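PDB 4ME3: DNA replication licensing factor MCM related protein from Thermoplasma acidophilum, which probably acts as an ATP-driven single-stranded DNA helicase in DNA replication, and is represented by its N-terminal, zinc-binding part. Local coordinates for residues Gly152-Glu157 against Val168-Gly173; Phe145-Cys150 against Asp179-Lys184; Thr90-Ile95 against Leu189-Asp194. All coordinates share one frame; numbering follows the deposited sequence.

Contact 1. Residues Gly152-Glu157 against Val168-Gly173. With ZN (zinc ion), chain B.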
ATOM      1  N   GLY A 152     -26.258   3.237  10.885  1.00 27.28           N
ATOM      2  CA  GLY A 152     -25.478   3.914   9.868  1.00 26.93           C
ATOM      3  C   GLY A 152     -24.173   3.181   9.633  1.00 24.45           C
ATOM      4  O   GLY A 152     -23.795   2.315  10.424  1.00 24.21           O
ATOM      5  N   LEU A 153     -23.479   3.531   8.556  1.00 31.96           N
ATOM      6  CA  LEU A 153     -22.245   2.846   8.190  1.00 27.32           C
ATOM      7  C   LEU A 153     -21.005   3.688   8.456  1.00 25.11           C
ATOM      8  O   LEU A 153     -20.886   4.813   7.977  1.00 27.13           O
ATOM      9  CB  LEU A 153     -22.276   2.454   6.714  1.00 31.12           C
ATOM     10  CG  LEU A 153     -23.355   1.450   6.317  1.00 29.45           C
ATOM     11  CD1 LEU A 153     -23.358   1.260   4.813  1.00 35.06           C
ATOM     12  CD2 LEU A 153     -23.139   0.121   7.029  1.00 28.75           C
ATOM     13  N   THR A 154     -20.083   3.120   9.225  1.00 21.55           N
ATOM     14  CA  THR A 154     -18.770   3.707   9.437  1.00 21.16           C
ATOM     15  C   THR A 154     -17.745   2.861   8.699  1.00 24.48           C
ATOM     16  O   THR A 154     -17.646   1.656   8.931  1.00 24.50           O
ATOM     17  CB  THR A 154     -18.405   3.729  10.930  1.00 27.06           C
ATOM     18  OG1 THR A 154     -19.311   4.585  11.634  1.00 25.67           O
ATOM     19  CG2 THR A 154     -16.976   4.222  11.142  1.00 23.46           C
ATOM     20  N   TYR A 155     -16.988   3.484   7.806  1.00 21.38           N
ATOM     21  CA  TYR A 155     -15.969   2.764   7.058  1.00 20.40           C
ATOM     22  C   TYR A 155     -14.606   2.917   7.721  1.00 26.19           C
ATOM     23  O   TYR A 155     -14.231   4.008   8.145  1.00 22.17           O
ATOM     24  CB  TYR A 155     -15.922   3.251   5.608  1.00 20.07           C
ATOM     25  CG  TYR A 155     -16.994   2.640   4.729  1.00 19.99           C
ATOM     26  CD1 TYR A 155     -18.268   3.188   4.673  1.00 24.41           C
ATOM     27  CD2 TYR A 155     -16.730   1.512   3.964  1.00 19.28           C
ATOM     28  CE1 TYR A 155     -19.251   2.630   3.877  1.00 24.14           C
ATOM     29  CE2 TYR A 155     -17.707   0.948   3.162  1.00 21.79           C
ATOM     30  CZ  TYR A 155     -18.966   1.513   3.123  1.00 24.23           C
ATOM     31  OH  TYR A 155     -19.940   0.953   2.327  1.00 22.84           O
ATOM     32  N   VAL A 156     -13.876   1.812   7.821  1.00 22.02           N
ATOM     33  CA  VAL A 156     -12.541   1.825   8.407  1.00 19.96           C
ATOM     34  C   VAL A 156     -11.558   1.141   7.468  1.00 27.87           C
ATOM     35  O   VAL A 156     -11.747  -0.016   7.096  1.00 22.57           O
ATOM     36  CB  VAL A 156     -12.511   1.098   9.761  1.00 21.93           C
ATOM     37  CG1 VAL A 156     -11.114   1.175  10.373  1.00 26.57           C
ATOM     38  CG2 VAL A 156     -13.545   1.686  10.706  1.00 28.42           C
ATOM     39  N   GLU A 157     -10.510   1.862   7.085  1.00 23.62           N
ATOM     40  CA  GLU A 157      -9.468   1.294   6.242  1.00 18.01           C
ATOM     41  C   GLU A 157      -8.722   0.208   7.005  1.00 21.30           C
ATOM     42  O   GLU A 157      -8.423   0.364   8.190  1.00 24.56           O
ATOM     43  CB  GLU A 157      -8.487   2.376   5.788  1.00 22.72           C
ATOM     44  CG  GLU A 157      -7.402   1.862   4.859  1.00 23.70           C
ATOM     45  CD  GLU A 157      -6.378   2.924   4.509  1.00 39.04           C
ATOM     46  OE1 GLU A 157      -6.586   4.097   4.881  1.00 38.43           O
ATOM     47  OE2 GLU A 157      -5.362   2.587   3.867  1.00 37.67           O
ATOM     48  N   VAL A 168     -16.036   4.778  17.539  1.00 29.82           N
ATOM     49  CA  VAL A 168     -17.140   5.732  17.537  1.00 25.30           C
ATOM     50  C   VAL A 168     -17.849   5.734  16.185  1.00 25.78           C
ATOM     51  O   VAL A 168     -17.212   5.594  15.140  1.00 22.62           O
ATOM     52  CB  VAL A 168     -16.639   7.159  17.849  1.00 28.22           C
ATOM     53  CG1 VAL A 168     -15.518   7.552  16.903  1.00 36.26           C
ATOM     54  CG2 VAL A 168     -17.782   8.164  17.775  1.00 35.45           C
ATOM     55  N   CYS A 169     -19.168   5.896  16.212  1.00 25.82           N
ATOM     56  CA  CYS A 169     -19.971   5.915  14.994  1.00 24.26           C
ATOM     57  C   CYS A 169     -19.833   7.255  14.270  1.00 24.79           C
ATOM     58  O   CYS A 169     -19.955   8.313  14.885  1.00 31.66           O
ATOM     59  CB  CYS A 169     -21.443   5.645  15.329  1.00 22.43           C
ATOM     60  SG  CYS A 169     -22.579   5.719  13.915  1.00 25.61           S
ATOM     61  N   ASP A 170     -19.576   7.204  12.966  1.00 26.05           N
ATOM     62  CA  ASP A 170     -19.423   8.417  12.166  1.00 32.54           C
ATOM     63  C   ASP A 170     -20.748   9.138  11.943  1.00 36.41           C
ATOM     64  O   ASP A 170     -20.761  10.293  11.517  1.00 34.43           O
ATOM     65  CB  ASP A 170     -18.801   8.094  10.803  1.00 31.46           C
ATOM     66  CG  ASP A 170     -17.295   7.933  10.868  1.00 36.91           C
ATOM     67  OD1 ASP A 170     -16.693   8.306  11.898  1.00 43.75           O
ATOM     68  OD2 ASP A 170     -16.712   7.439   9.881  1.00 45.59           O
ATOM     69  N   HIS A 171     -21.858   8.463  12.224  1.00 32.63           N
ATOM     70  CA  HIS A 171     -23.172   9.024  11.925  1.00 39.75           C
ATOM     71  C   HIS A 171     -23.910   9.555  13.154  1.00 34.84           C
ATOM     72  O   HIS A 171     -24.596  10.572  13.066  1.00 41.76           O
ATOM     73  CB  HIS A 171     -24.037   7.991  11.197  1.00 33.52           C
ATOM     74  CG  HIS A 171     -23.588   7.714   9.796  1.00 40.24           C
ATOM     75  ND1 HIS A 171     -23.944   8.513   8.730  1.00 46.97           N
ATOM     76  CD2 HIS A 171     -22.808   6.732   9.286  1.00 39.13           C
ATOM     77  CE1 HIS A 171     -23.404   8.032   7.624  1.00 53.91           C
ATOM     78  NE2 HIS A 171     -22.709   6.952   7.933  1.00 46.63           N
ATOM     79  N   CYS A 172     -23.779   8.876  14.291  1.00 32.79           N
ATOM     80  CA  CYS A 172     -24.501   9.289  15.496  1.00 26.40           C
ATOM     81  C   CYS A 172     -23.581   9.703  16.649  1.00 27.66           C
ATOM     82  O   CYS A 172     -24.041  10.273  17.635  1.00 31.31           O
ATOM     83  CB  CYS A 172     -25.460   8.184  15.953  1.00 32.56           C
ATOM     84  SG  CYS A 172     -24.682   6.787  16.789  1.00 29.90           S
ATOM     85  N   GLY A 173     -22.290   9.413  16.532  1.00 29.66           N
ATOM     86  CA  GLY A 173     -21.320   9.896  17.499  1.00 34.45           C
ATOM     87  C   GLY A 173     -21.205   9.092  18.783  1.00 34.07           C
ATOM     88  O   GLY A 173     -20.382   9.412  19.641  1.00 37.53           O
TER
HETATM   89 ZN    ZN B 301     -24.559   5.215  15.079  1.00 29.20          ZN
HETATM   90  O   HOH W   1     -17.670   6.369   7.511  1.00 43.28           O
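The sulfur of Cys169, which lies 4.1 Å from OG1 of Thr154 across the contact, is gripped by three groups at once. It binds the zinc ion at 2.4 Å, and it accepts hydrogen bonds from the backbone N-H groups of His171 and Cys172, each with an angle of 155° at the hydrogen. Cys172 SG binds the same metal, so the turn 169-172 holds the ion from both its ends. Thr154 fastens this turn to strand 153-157. Its OG1 stands beside its own backbone N (chi1 -64°) and receives the amide of Asp170, N to OG1 3.0 Å, in an almost perfectly straight bond. The other branch, CG2, packs 3.5 Å from OD2 of Asp170, the two side chains crossing at about a right angle. That same OD2 accepts a hydrogen bond from a water, which in turn accepts one from Tyr155 N, extending the link one residue further along the strand. At Leu153, the residue before Thr154, the carbonyl O is met by His171 NE2 at 2.8 Å and lies at the edge of the imidazole near its plane; the bend at the hydrogen makes this bond weak. Cys147 and Cys150 complete the four-cysteine site. A Cys-X-X-Cys turn whose first sulfur accepts two following amides is the hallmark of a zinc knuckle, joined here to the strand leaving the other cysteine pair.

Contact 2. Residues Phe145-Cys150 against Asp179-Lys184. With ZN (zinc ion), chain B.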
ATOM      1  N   PHE A 145     -18.882  -0.910   8.597  1.00 17.03           N
ATOM      2  CA  PHE A 145     -19.386  -1.335   9.899  1.00 20.82           C
ATOM      3  C   PHE A 145     -20.729  -0.681  10.199  1.00 26.55           C
ATOM      4  O   PHE A 145     -20.866   0.538  10.114  1.00 25.78           O
ATOM      5  CB  PHE A 145     -18.386  -0.982  11.002  1.00 22.55           C
ATOM      6  CG  PHE A 145     -17.150  -1.834  11.000  1.00 22.66           C
ATOM      7  CD1 PHE A 145     -17.133  -3.053  11.655  1.00 25.42           C
ATOM      8  CD2 PHE A 145     -16.004  -1.414  10.348  1.00 21.98           C
ATOM      9  CE1 PHE A 145     -15.996  -3.838  11.657  1.00 22.70           C
ATOM     10  CE2 PHE A 145     -14.865  -2.195  10.349  1.00 25.36           C
ATOM     11  CZ  PHE A 145     -14.863  -3.409  11.003  1.00 19.46           C
ATOM     12  N   GLU A 146     -21.718  -1.492  10.560  1.00 22.18           N
ATOM     13  CA  GLU A 146     -23.051  -0.977  10.852  1.00 18.56           C
ATOM     14  C   GLU A 146     -23.247  -0.740  12.346  1.00 24.04           C
ATOM     15  O   GLU A 146     -23.033  -1.638  13.164  1.00 24.55           O
ATOM     16  CB  GLU A 146     -24.123  -1.936  10.328  1.00 26.27           C
ATOM     17  CG  GLU A 146     -25.542  -1.504  10.663  1.00 26.07           C
ATOM     18  CD  GLU A 146     -26.592  -2.424  10.072  1.00 38.67           C
ATOM     19  OE1 GLU A 146     -26.222  -3.356   9.326  1.00 34.93           O
ATOM     20  OE2 GLU A 146     -27.790  -2.216  10.356  1.00 46.52           O
ATOM     21  N   CYS A 147     -23.654   0.479  12.689  1.00 24.69           N
ATOM     22  CA  CYS A 147     -23.866   0.873  14.079  1.00 28.51           C
ATOM     23  C   CYS A 147     -25.104   0.195  14.656  1.00 24.03           C
ATOM     24  O   CYS A 147     -26.171   0.220  14.049  1.00 29.82           O
ATOM     25  CB  CYS A 147     -24.024   2.394  14.170  1.00 26.67           C
ATOM     26  SG  CYS A 147     -24.434   3.001  15.826  1.00 26.86           S
ATOM     27  N   SER A 148     -24.960  -0.405  15.833  1.00 27.47           N
ATOM     28  CA  SER A 148     -26.075  -1.100  16.468  1.00 34.97           C
ATOM     29  C   SER A 148     -27.193  -0.139  16.865  1.00 40.50           C
ATOM     30  O   SER A 148     -28.333  -0.557  17.073  1.00 41.18           O
ATOM     31  CB  SER A 148     -25.594  -1.882  17.694  1.00 42.17           C
ATOM     32  OG  SER A 148     -24.943  -1.038  18.627  1.00 36.00           O
ATOM     33  N   SER A 149     -26.871   1.147  16.960  1.00 38.75           N
ATOM     34  CA  SER A 149     -27.846   2.144  17.394  1.00 37.18           C
ATOM     35  C   SER A 149     -28.589   2.787  16.222  1.00 42.94           C
ATOM     36  O   SER A 149     -29.804   2.637  16.098  1.00 45.09           O
ATOM     37  CB  SER A 149     -27.162   3.224  18.235  1.00 42.96           C
ATOM     38  OG  SER A 149     -28.111   4.155  18.727  1.00 40.42           O
ATOM     39  N   CYS A 150     -27.861   3.499  15.366  1.00 37.93           N
ATOM     40  CA  CYS A 150     -28.478   4.225  14.258  1.00 37.99           C
ATOM     41  C   CYS A 150     -28.446   3.427  12.955  1.00 35.21           C
ATOM     42  O   CYS A 150     -29.050   3.829  11.960  1.00 33.99           O
ATOM     43  CB  CYS A 150     -27.784   5.574  14.050  1.00 37.82           C
ATOM     44  SG  CYS A 150     -26.097   5.456  13.405  1.00 31.04           S
ATOM     45  N   ASP A 179     -20.980   4.325  25.403  1.00 51.75           N
ATOM     46  CA  ASP A 179     -22.382   4.061  25.086  1.00 45.03           C
ATOM     47  C   ASP A 179     -22.678   2.578  24.855  1.00 49.33           C
ATOM     48  O   ASP A 179     -23.829   2.200  24.629  1.00 50.01           O
ATOM     49  CB  ASP A 179     -22.812   4.882  23.869  1.00 47.03           C
ATOM     50  CG  ASP A 179     -22.576   6.366  24.059  1.00 51.73           C
ATOM     51  OD1 ASP A 179     -23.288   6.982  24.880  1.00 50.21           O
ATOM     52  OD2 ASP A 179     -21.681   6.920  23.384  1.00 45.60           O
ATOM     53  N   LYS A 180     -21.642   1.747  24.902  1.00 49.89           N
ATOM     54  CA  LYS A 180     -21.817   0.297  24.872  1.00 54.13           C
ATOM     55  C   LYS A 180     -22.410  -0.226  23.564  1.00 54.94           C
ATOM     56  O   LYS A 180     -22.914  -1.348  23.520  1.00 51.82           O
ATOM     57  CB  LYS A 180     -22.703  -0.147  26.040  1.00 64.14           C
ATOM     58  CG  LYS A 180     -22.147   0.200  27.409  1.00 63.54           C
ATOM     59  CD  LYS A 180     -23.178  -0.029  28.505  1.00 78.56           C
ATOM     60  CE  LYS A 180     -23.725  -1.450  28.485  1.00 78.77           C
ATOM     61  NZ  LYS A 180     -22.661  -2.472  28.681  1.00 88.59           N
ATOM     62  N   ILE A 181     -22.356   0.573  22.503  1.00 43.33           N
ATOM     63  CA  ILE A 181     -22.842   0.120  21.202  1.00 38.56           C
ATOM     64  C   ILE A 181     -21.854  -0.874  20.604  1.00 41.65           C
ATOM     65  O   ILE A 181     -20.706  -0.955  21.040  1.00 43.69           O
ATOM     66  CB  ILE A 181     -23.032   1.289  20.211  1.00 42.03           C
ATOM     67  CG1 ILE A 181     -21.686   1.934  19.873  1.00 38.23           C
ATOM     68  CG2 ILE A 181     -24.002   2.317  20.779  1.00 44.79           C
ATOM     69  CD1 ILE A 181     -21.769   2.975  18.780  1.00 37.23           C
ATOM     70  N   PHE A 182     -22.305  -1.633  19.609  1.00 42.44           N
ATOM     71  CA  PHE A 182     -21.431  -2.572  18.913  1.00 41.77           C
ATOM     72  C   PHE A 182     -21.565  -2.417  17.401  1.00 36.07           C
ATOM     73  O   PHE A 182     -22.595  -1.963  16.899  1.00 37.20           O
ATOM     74  CB  PHE A 182     -21.740  -4.011  19.332  1.00 40.61           C
ATOM     75  CG  PHE A 182     -23.151  -4.437  19.052  1.00 48.07           C
ATOM     76  CD1 PHE A 182     -23.492  -4.995  17.829  1.00 48.16           C
ATOM     77  CD2 PHE A 182     -24.138  -4.286  20.013  1.00 49.94           C
ATOM     78  CE1 PHE A 182     -24.792  -5.390  17.569  1.00 53.41           C
ATOM     79  CE2 PHE A 182     -25.439  -4.680  19.760  1.00 52.79           C
ATOM     80  CZ  PHE A 182     -25.766  -5.232  18.536  1.00 53.11           C
ATOM     81  N   PHE A 183     -20.515  -2.796  16.681  1.00 28.84           N
ATOM     82  CA  PHE A 183     -20.485  -2.647  15.231  1.00 27.77           C
ATOM     83  C   PHE A 183     -20.529  -3.996  14.520  1.00 28.85           C
ATOM     84  O   PHE A 183     -19.846  -4.940  14.914  1.00 31.28           O
ATOM     85  CB  PHE A 183     -19.235  -1.877  14.810  1.00 28.82           C
ATOM     86  CG  PHE A 183     -19.246  -0.433  15.226  1.00 25.84           C
ATOM     87  CD1 PHE A 183     -19.919   0.513  14.471  1.00 29.29           C
ATOM     88  CD2 PHE A 183     -18.583  -0.023  16.368  1.00 30.68           C
ATOM     89  CE1 PHE A 183     -19.931   1.841  14.850  1.00 27.88           C
ATOM     90  CE2 PHE A 183     -18.592   1.307  16.753  1.00 34.54           C
ATOM     91  CZ  PHE A 183     -19.266   2.238  15.991  1.00 32.25           C
ATOM     92  N   LYS A 184     -21.341  -4.070  13.472  1.00 26.42           N
ATOM     93  CA  LYS A 184     -21.482  -5.287  12.680  1.00 23.20           C
ATOM     94  C   LYS A 184     -20.818  -5.112  11.320  1.00 24.08           C
ATOM     95  O   LYS A 184     -21.222  -4.261  10.536  1.00 21.51           O
ATOM     96  CB  LYS A 184     -22.963  -5.617  12.488  1.00 26.92           C
ATOM     97  CG  LYS A 184     -23.223  -6.872  11.667  1.00 34.83           C
ATOM     98  CD  LYS A 184     -24.711  -7.169  11.547  1.00 38.47           C
ATOM     99  CE  LYS A 184     -25.381  -6.264  10.524  1.00 48.01           C
ATOM    100  NZ  LYS A 184     -26.849  -6.505  10.420  1.00 51.98           N
TER
HETATM  101 ZN    ZN B 301     -24.559   5.215  15.079  1.00 29.20          ZN
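Glu146 and Lys184 lie side by side on one face of an antiparallel strand pair, pointing the same way. From CB, 3.7 Å from Lys184 O, the glutamate runs out extended through CG (chi1 177°) to CD, which comes near both CE and NZ of the lysine. At the tip, OE1 meets Lys184 CE and forms a rather long salt bridge to NZ at 3.4 Å. The stronger partner of OE1 is Arg186, which also forms a salt bridge, while OE2 accepts a weak hydrogen bond from His151. Between the two backbones, Glu146 and Lys184 exchange two nearly straight hydrogen bonds as a hydrogen-bonded pair. The next pair, Cys147 with Phe183, is non-hydrogen-bonded and turns to the opposite, buried face: ring atom CE1 of Phe183 packs 4.2 Å from Cys147 CB, and Phe145 crosses Phe183 at about a right angle.

Where regular pairing stops, a weak Ser148 N to Phe182 O bond remains, and Ser148 OG accepts a hydrogen bond from Phe182 N at 2.9 Å. Phe182, with CG between its backbone N and carbonyl carbon (chi1 59°), lays its ring against Ser148 CB, a CH-pi contact 3.4 Å from the centroid. Cys147 SG binds the zinc ion at 2.3 Å and accepts hydrogen bonds from the amides of Ser149 and Cys150. Those two N-H groups would probably ease the negative charge on the thiolate, whereas across the contact the sulfur meets the apolar CD1 of Ile181.

Contact 3. Residues Thr90-Ile95 against Leu189-Asp194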
ATOM      1  N   THR A  90     -16.209   8.414  -2.411  1.00 38.43           N
ATOM      2  CA  THR A  90     -17.223   8.320  -1.364  1.00 34.23           C
ATOM      3  C   THR A  90     -16.611   7.683  -0.122  1.00 38.82           C
ATOM      4  O   THR A  90     -15.430   7.338  -0.119  1.00 34.34           O
ATOM      5  CB  THR A  90     -18.434   7.487  -1.821  1.00 40.75           C
ATOM      6  OG1 THR A  90     -18.020   6.142  -2.083  1.00 39.50           O
ATOM      7  CG2 THR A  90     -19.040   8.074  -3.087  1.00 39.18           C
ATOM      8  N   GLN A  91     -17.407   7.528   0.932  1.00 32.86           N
ATOM      9  CA  GLN A  91     -16.915   6.894   2.151  1.00 37.11           C
ATOM     10  C   GLN A  91     -16.480   5.459   1.863  1.00 33.94           C
ATOM     11  O   GLN A  91     -15.642   4.901   2.573  1.00 35.48           O
ATOM     12  CB  GLN A  91     -17.982   6.913   3.251  1.00 34.15           C
ATOM     13  CG  GLN A  91     -19.269   6.187   2.899  1.00 42.50           C
ATOM     14  CD  GLN A  91     -20.219   6.080   4.079  1.00 46.54           C
ATOM     15  OE1 GLN A  91     -19.885   6.473   5.199  1.00 50.57           O
ATOM     16  NE2 GLN A  91     -21.411   5.546   3.833  1.00 49.49           N
ATOM     17  N   ARG A  92     -17.046   4.875   0.812  1.00 27.38           N
ATOM     18  CA  ARG A  92     -16.727   3.503   0.428  1.00 24.28           C
ATOM     19  C   ARG A  92     -15.626   3.443  -0.620  1.00 27.84           C
ATOM     20  O   ARG A  92     -14.658   2.698  -0.469  1.00 24.29           O
ATOM     21  CB  ARG A  92     -17.968   2.805  -0.119  1.00 27.21           C
ATOM     22  CG  ARG A  92     -17.682   1.430  -0.701  1.00 25.85           C
ATOM     23  CD  ARG A  92     -18.967   0.681  -1.022  1.00 25.69           C
ATOM     24  NE  ARG A  92     -18.700  -0.678  -1.484  1.00 33.08           N
ATOM     25  CZ  ARG A  92     -19.640  -1.577  -1.753  1.00 29.87           C
ATOM     26  NH1 ARG A  92     -20.921  -1.269  -1.608  1.00 31.07           N
ATOM     27  NH2 ARG A  92     -19.299  -2.791  -2.164  1.00 30.38           N
ATOM     28  N   PHE A  93     -15.786   4.218  -1.688  1.00 28.50           N
ATOM     29  CA  PHE A  93     -14.841   4.196  -2.799  1.00 31.26           C
ATOM     30  C   PHE A  93     -13.790   5.283  -2.631  1.00 31.87           C
ATOM     31  O   PHE A  93     -13.935   6.383  -3.163  1.00 28.35           O
ATOM     32  CB  PHE A  93     -15.576   4.376  -4.130  1.00 31.54           C
ATOM     33  CG  PHE A  93     -16.616   3.326  -4.390  1.00 40.04           C
ATOM     34  CD1 PHE A  93     -16.244   2.044  -4.754  1.00 39.18           C
ATOM     35  CD2 PHE A  93     -17.966   3.617  -4.259  1.00 38.99           C
ATOM     36  CE1 PHE A  93     -17.197   1.070  -4.989  1.00 42.42           C
ATOM     37  CE2 PHE A  93     -18.922   2.649  -4.495  1.00 40.72           C
ATOM     38  CZ  PHE A  93     -18.537   1.373  -4.860  1.00 28.76           C
ATOM     39  N   ASN A  94     -12.733   4.963  -1.889  1.00 27.09           N
ATOM     40  CA  ASN A  94     -11.674   5.921  -1.611  1.00 26.33           C
ATOM     41  C   ASN A  94     -10.284   5.297  -1.698  1.00 26.18           C
ATOM     42  O   ASN A  94      -9.344   5.778  -1.066  1.00 26.78           O
ATOM     43  CB  ASN A  94     -11.870   6.542  -0.227  1.00 26.59           C
ATOM     44  CG  ASN A  94     -11.866   5.509   0.884  1.00 21.96           C
ATOM     45  OD1 ASN A  94     -11.646   4.319   0.648  1.00 28.43           O
ATOM     46  ND2 ASN A  94     -12.105   5.963   2.107  1.00 31.24           N
ATOM     47  N   ILE A  95     -10.155   4.233  -2.486  1.00 21.59           N
ATOM     48  CA  ILE A  95      -8.865   3.576  -2.671  1.00 18.31           C
ATOM     49  C   ILE A  95      -8.074   4.223  -3.803  1.00 19.13           C
ATOM     50  O   ILE A  95      -8.608   4.473  -4.882  1.00 20.38           O
ATOM     51  CB  ILE A  95      -9.042   2.077  -2.994  1.00 21.18           C
ATOM     52  CG1 ILE A  95      -9.740   1.365  -1.834  1.00 28.40           C
ATOM     53  CG2 ILE A  95      -7.697   1.432  -3.277  1.00 23.47           C
ATOM     54  CD1 ILE A  95     -10.097  -0.083  -2.126  1.00 31.67           C
ATOM     55  N   LEU A 189     -20.943  -4.681   1.606  1.00 19.01           N
ATOM     56  CA  LEU A 189     -20.885  -3.234   1.416  1.00 18.75           C
ATOM     57  C   LEU A 189     -19.454  -2.716   1.552  1.00 22.73           C
ATOM     58  O   LEU A 189     -19.216  -1.505   1.552  1.00 17.24           O
ATOM     59  CB  LEU A 189     -21.776  -2.530   2.438  1.00 24.30           C
ATOM     60  CG  LEU A 189     -23.275  -2.805   2.319  1.00 28.57           C
ATOM     61  CD1 LEU A 189     -24.005  -2.261   3.531  1.00 33.32           C
ATOM     62  CD2 LEU A 189     -23.825  -2.194   1.042  1.00 32.82           C
ATOM     63  N   SER A 190     -18.509  -3.638   1.672  1.00 20.18           N
ATOM     64  CA  SER A 190     -17.113  -3.286   1.864  1.00 17.54           C
ATOM     65  C   SER A 190     -16.349  -3.418   0.555  1.00 18.06           C
ATOM     66  O   SER A 190     -16.824  -4.043  -0.396  1.00 20.55           O
ATOM     67  CB  SER A 190     -16.486  -4.194   2.924  1.00 18.70           C
ATOM     68  OG  SER A 190     -17.187  -4.107   4.154  1.00 17.56           O
ATOM     69  N   GLU A 191     -15.161  -2.828   0.510  1.00 15.40           N
ATOM     70  CA  GLU A 191     -14.293  -2.956  -0.650  1.00 14.53           C
ATOM     71  C   GLU A 191     -13.152  -3.923  -0.369  1.00 13.38           C
ATOM     72  O   GLU A 191     -12.462  -3.806   0.639  1.00 15.62           O
ATOM     73  CB  GLU A 191     -13.739  -1.591  -1.056  1.00 21.13           C
ATOM     74  CG  GLU A 191     -14.753  -0.721  -1.780  1.00 30.24           C
ATOM     75  CD  GLU A 191     -15.317  -1.400  -3.015  1.00 32.22           C
ATOM     76  OE1 GLU A 191     -14.545  -1.617  -3.975  1.00 36.43           O
ATOM     77  OE2 GLU A 191     -16.525  -1.728  -3.023  1.00 24.08           O
ATOM     78  N   PHE A 192     -12.972  -4.882  -1.271  1.00 11.82           N
ATOM     79  CA  PHE A 192     -11.868  -5.830  -1.194  1.00 10.57           C
ATOM     80  C   PHE A 192     -10.862  -5.568  -2.302  1.00 14.95           C
ATOM     81  O   PHE A 192     -11.209  -5.025  -3.357  1.00 14.02           O
ATOM     82  CB  PHE A 192     -12.383  -7.259  -1.350  1.00 13.42           C
ATOM     83  CG  PHE A 192     -13.325  -7.689  -0.265  1.00 13.62           C
ATOM     84  CD1 PHE A 192     -14.672  -7.395  -0.348  1.00 15.00           C
ATOM     85  CD2 PHE A 192     -12.862  -8.394   0.829  1.00 18.90           C
ATOM     86  CE1 PHE A 192     -15.543  -7.792   0.643  1.00 16.10           C
ATOM     87  CE2 PHE A 192     -13.731  -8.798   1.826  1.00 18.54           C
ATOM     88  CZ  PHE A 192     -15.073  -8.493   1.730  1.00 15.42           C
ATOM     89  N   ILE A 193      -9.619  -5.974  -2.068  1.00 11.64           N
ATOM     90  CA  ILE A 193      -8.596  -5.935  -3.100  1.00 10.73           C
ATOM     91  C   ILE A 193      -7.941  -7.305  -3.243  1.00 11.91           C
ATOM     92  O   ILE A 193      -7.900  -8.088  -2.290  1.00 12.10           O
ATOM     93  CB  ILE A 193      -7.506  -4.886  -2.792  1.00 12.70           C
ATOM     94  CG1 ILE A 193      -6.826  -5.200  -1.459  1.00 14.02           C
ATOM     95  CG2 ILE A 193      -8.104  -3.490  -2.771  1.00 16.50           C
ATOM     96  CD1 ILE A 193      -5.636  -4.310  -1.158  1.00 23.95           C
ATOM     97  N   ASP A 194      -7.445  -7.587  -4.441  1.00  9.31           N
ATOM     98  CA  ASP A 194      -6.699  -8.802  -4.716  1.00  9.72           C
ATOM     99  C   ASP A 194      -5.374  -8.772  -3.977  1.00 12.95           C
ATOM    100  O   ASP A 194      -4.732  -7.722  -3.882  1.00 14.01           O
ATOM    101  CB  ASP A 194      -6.409  -8.923  -6.210  1.00  9.85           C
ATOM    102  CG  ASP A 194      -7.664  -9.125  -7.042  1.00 16.60           C
ATOM    103  OD1 ASP A 194      -8.549  -9.898  -6.616  1.00 16.03           O
ATOM    104  OD2 ASP A 194      -7.754  -8.513  -8.130  1.00 13.76           O
TER
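Arg92 reaches from an ST motif in the loop after helix 69-84 to Glu191 on strand 191-201, joining the region of the MCM N-terminal domain family to that of the OB domain. The motif fixes the base of the arginine: Thr90 OG1 accepts a hydrogen bond from Phe93 N at 3.0 Å and, more weakly, one from Arg92 N. From there the side chain runs extended from CG to NE. A single carboxylate oxygen, Glu191 OE2, takes both NE, at 2.9 Å, and NH2, the latter weakly. NE comes to the anti side of that oxygen, and the guanidinium and carboxylate planes stand 49° apart. NH2 also gives a weak bond to Ser190 O at 3.3 Å. Leu189 O sits over one face of the guanidinium, offset toward its rim, and is not bonded to it; that carbonyl is satisfied instead by Tyr155 OH. The carbonyls of Gln91 and Arg92 are both satisfied by Asn142 ND2, and Ser190 OG pairs with Arg186 O and Ala144 N, so strand 123-147 helps to hold both segments. An alanine in place of Arg92 would probably leave the Glu191 carboxylate without its positive mate and Ser190 O without its weak donor. The bend at chi2 (-57°) brings CD of Glu191 to 3.7 Å from CE1 of Phe93, the carboxylate and ring planes 52° apart. Further along, the joint becomes apolar. There Ile95 CD1 rests 4.1 Å from Glu191 CB and 4.0 Å from Ile193 CG2.

Contacts 1 and 2 are two halves of one zinc site, each supplying a cysteine pair; probable hydrogen bonds join them, Thr154 N to Phe145 O and, just before strand 153-157, Cys147 N to Gly152 O. All three are partly buried; contacts 1 and 2 have their centres about 23 and 29 Å from the centre of the chain, contact 3 about 14 Å, with no fully exposed residue among those that touch. Contact 3 meets contact 1 through Tyr155 but does not touch contact 2. The zinc end combines metal-thiolate bonds, amide-to-sulfur bonds and strand pairing with a long surface salt bridge; contact 3, without metal or backbone pairing between its segments, relies on Arg92-Glu191 and isoleucine packing.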